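PDB 5MZ8: aldehyde dehydrogenase 21 from Physcomitrella patens subsp. patens, which catalyses the oxidation of succinic semialdehyde to succinate, with NADP+ as the cofactor that accepts the hydride. Local coordinates for the interface of chains A and B. Coordinates in Å, arbitrary orientation; residue numbers count along the deposited sequence, not the author numbering. Chains: chain A/B, aldehyde dehydrogenase 21.

The interface of chains A and B. Residues chain A 145-146, 149-150, 153; chain B 101, 149, 152-153.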
ATOM      1  N   GLN A 145     -13.042 -12.282 -13.675  1.00 23.00           N
ATOM      2  CA  GLN A 145     -11.777 -11.833 -14.238  1.00 22.69           C
ATOM      3  C   GLN A 145     -10.995 -10.997 -13.214  1.00 27.75           C
ATOM      4  O   GLN A 145      -9.804 -11.250 -13.029  1.00 28.53           O
ATOM      5  CB  GLN A 145     -11.980 -11.083 -15.576  1.00 24.25           C
ATOM      6  CG  GLN A 145     -10.666 -10.663 -16.282  1.00 28.88           C
ATOM      7  CD  GLN A 145      -9.773 -11.826 -16.635  1.00 39.42           C
ATOM      8  OE1 GLN A 145     -10.218 -12.838 -17.173  1.00 43.14           O
ATOM      9  NE2 GLN A 145      -8.491 -11.712 -16.344  1.00 30.99           N
ATOM     10  N   VAL A 146     -11.665 -10.048 -12.511  1.00 24.76           N
ATOM     11  CA  VAL A 146     -11.043  -9.255 -11.437  1.00 24.43           C
ATOM     12  C   VAL A 146     -10.531 -10.224 -10.339  1.00 29.29           C
ATOM     13  O   VAL A 146      -9.432 -10.026  -9.820  1.00 30.56           O
ATOM     14  CB  VAL A 146     -11.993  -8.160 -10.843  1.00 27.40           C
ATOM     15  CG1 VAL A 146     -11.402  -7.528  -9.586  1.00 25.99           C
ATOM     16  CG2 VAL A 146     -12.316  -7.075 -11.877  1.00 27.08           C
ATOM     17  N   GLU A 149      -7.253 -12.124 -11.345  1.00 25.29           N
ATOM     18  CA  GLU A 149      -6.102 -11.238 -11.221  1.00 23.78           C
ATOM     19  C   GLU A 149      -5.721 -10.980  -9.776  1.00 27.72           C
ATOM     20  O   GLU A 149      -4.536 -10.851  -9.474  1.00 28.20           O
ATOM     21  CB  GLU A 149      -6.384  -9.934 -11.951  1.00 24.55           C
ATOM     22  CG  GLU A 149      -6.659 -10.187 -13.419  1.00 30.96           C
ATOM     23  CD  GLU A 149      -7.260  -9.039 -14.194  1.00 43.08           C
ATOM     24  OE1 GLU A 149      -7.470  -7.943 -13.623  1.00 51.17           O
ATOM     25  OE2 GLU A 149      -7.565  -9.265 -15.382  1.00 38.97           O
ATOM     26  N   GLU A 150      -6.724 -10.898  -8.882  1.00 23.85           N
ATOM     27  CA  GLU A 150      -6.517 -10.664  -7.458  1.00 22.43           C
ATOM     28  C   GLU A 150      -5.958 -11.890  -6.727  1.00 27.88           C
ATOM     29  O   GLU A 150      -5.275 -11.733  -5.719  1.00 27.72           O
ATOM     30  CB  GLU A 150      -7.802 -10.195  -6.800  1.00 22.86           C
ATOM     31  CG  GLU A 150      -8.226  -8.784  -7.156  1.00 27.52           C
ATOM     32  CD  GLU A 150      -7.311  -7.641  -6.776  1.00 41.77           C
ATOM     33  OE1 GLU A 150      -7.400  -6.589  -7.449  1.00 29.52           O
ATOM     34  OE2 GLU A 150      -6.517  -7.783  -5.816  1.00 37.56           O
ATOM     35  N   ARG A 153      -2.301 -11.779  -6.281  1.00 26.35           N
ATOM     36  CA  ARG A 153      -1.912 -10.499  -5.673  1.00 26.46           C
ATOM     37  C   ARG A 153      -2.273 -10.371  -4.200  1.00 29.69           C
ATOM     38  O   ARG A 153      -2.540  -9.257  -3.740  1.00 28.45           O
ATOM     39  CB  ARG A 153      -2.596  -9.350  -6.423  1.00 28.67           C
ATOM     40  CG  ARG A 153      -1.837  -8.926  -7.626  1.00 29.22           C
ATOM     41  CD  ARG A 153      -2.654  -8.079  -8.573  1.00 20.96           C
ATOM     42  NE  ARG A 153      -1.796  -7.795  -9.714  1.00 20.29           N
ATOM     43  CZ  ARG A 153      -1.646  -8.605 -10.743  1.00 29.85           C
ATOM     44  NH1 ARG A 153      -2.404  -9.692 -10.857  1.00 22.44           N
ATOM     45  NH2 ARG A 153      -0.771  -8.317 -11.695  1.00 30.95           N
TER
ATOM     46  N   LYS B 101      -5.070  -2.715 -21.484  1.00 25.65           N
ATOM     47  CA  LYS B 101      -5.237  -4.124 -21.096  1.00 25.20           C
ATOM     48  C   LYS B 101      -5.528  -4.986 -22.320  1.00 27.36           C
ATOM     49  O   LYS B 101      -4.882  -6.010 -22.478  1.00 26.36           O
ATOM     50  CB  LYS B 101      -6.372  -4.290 -20.072  1.00 27.22           C
ATOM     51  CG  LYS B 101      -6.301  -5.591 -19.287  1.00 24.40           C
ATOM     52  CD  LYS B 101      -7.575  -5.836 -18.546  1.00 28.71           C
ATOM     53  CE  LYS B 101      -7.453  -7.053 -17.681  1.00 33.95           C
ATOM     54  NZ  LYS B 101      -8.761  -7.430 -17.087  1.00 40.09           N
ATOM     55  N   GLU B 149      -2.712  -7.262 -16.365  1.00 25.63           N
ATOM     56  CA  GLU B 149      -3.339  -7.151 -15.056  1.00 25.10           C
ATOM     57  C   GLU B 149      -2.941  -5.885 -14.318  1.00 29.51           C
ATOM     58  O   GLU B 149      -3.765  -5.308 -13.615  1.00 30.23           O
ATOM     59  CB  GLU B 149      -3.022  -8.387 -14.226  1.00 25.72           C
ATOM     60  CG  GLU B 149      -3.530  -9.630 -14.926  1.00 29.47           C
ATOM     61  CD  GLU B 149      -3.027 -10.944 -14.382  1.00 42.95           C
ATOM     62  OE1 GLU B 149      -2.266 -10.946 -13.386  1.00 49.52           O
ATOM     63  OE2 GLU B 149      -3.387 -11.983 -14.976  1.00 37.39           O
ATOM     64  N   VAL B 152      -4.631  -2.089 -15.326  1.00 27.60           N
ATOM     65  CA  VAL B 152      -5.918  -1.733 -14.711  1.00 27.42           C
ATOM     66  C   VAL B 152      -5.781  -1.519 -13.182  1.00 32.42           C
ATOM     67  O   VAL B 152      -6.784  -1.346 -12.490  1.00 32.43           O
ATOM     68  CB  VAL B 152      -7.075  -2.735 -15.075  1.00 30.14           C
ATOM     69  CG1 VAL B 152      -7.506  -2.586 -16.525  1.00 29.86           C
ATOM     70  CG2 VAL B 152      -6.716  -4.187 -14.760  1.00 29.21           C
ATOM     71  N   ARG B 153      -4.531  -1.468 -12.681  1.00 30.11           N
ATOM     72  CA  ARG B 153      -4.185  -1.329 -11.259  1.00 29.50           C
ATOM     73  C   ARG B 153      -3.209  -0.217 -10.965  1.00 32.07           C
ATOM     74  O   ARG B 153      -2.437  -0.347 -10.014  1.00 32.14           O
ATOM     75  CB  ARG B 153      -3.589  -2.652 -10.738  1.00 30.09           C
ATOM     76  CG  ARG B 153      -4.645  -3.624 -10.322  1.00 34.53           C
ATOM     77  CD  ARG B 153      -4.126  -5.035 -10.174  1.00 33.93           C
ATOM     78  NE  ARG B 153      -5.267  -5.869  -9.833  1.00 34.90           N
ATOM     79  CZ  ARG B 153      -6.098  -6.405 -10.717  1.00 46.31           C
ATOM     80  NH1 ARG B 153      -5.848  -6.311 -12.017  1.00 31.35           N
ATOM     81  NH2 ARG B 153      -7.156  -7.086 -10.309  1.00 39.53           N
TER
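With CG set beside the backbone N and opposite the carbonyl carbon (chi1 -60°), and the chain straight beyond it, A:Glu149 carries its carboxylate toward chain B; B:Arg153 starts the same way (chi1 -84°) and runs extended to NE, bringing its guanidinium against that carboxylate. The pair illustrates how symmetry turns one arginine–glutamate motif into a reciprocal lock. NH1 of B:Arg153 lies 2.8 Å from OE1 of A:Glu149, meeting the oxygen on its anti side but well out of the carboxylate plane, the two flat groups turned 77° to each other. The same NH1 also donates to the carbonyl O of B:Glu149 (2.8 Å), a bond within its own chain that pins the guanidinium's rotation. Along its other edge, NE and NH2 both point at OE1 of A:Glu150, approached from one face of that carboxylate, with NH2 at 2.9 Å. A lysine in place of B:Arg153 would probably be unable to serve both carboxylates and its own helix-end carbonyl at once, leaving A:Glu150 without its mate. The twin bond joins NH1 of A:Arg153 to OE1 of B:Glu149 (2.8 Å). OE2 of A:Glu149 is shared: NZ of B:Lys101 takes its syn side at 2.8 Å, while NE2 of A:Gln145 steadies it from the same helix. Where the side chains pass, CG of A:Glu149 is 3.5 Å from CG of B:Glu149, and the surrounding cations are likely to ease the proximity of the carboxylates. Helix 130-150 of each subunit ends here, giving way to the loop bearing A:Arg153 or B:Arg153, with helix 97-113 supplying the lysine; the contact's centre lies about 20 Å from the active-site A:Glu285, in an interface probably joining subunits of the four-copy assembly.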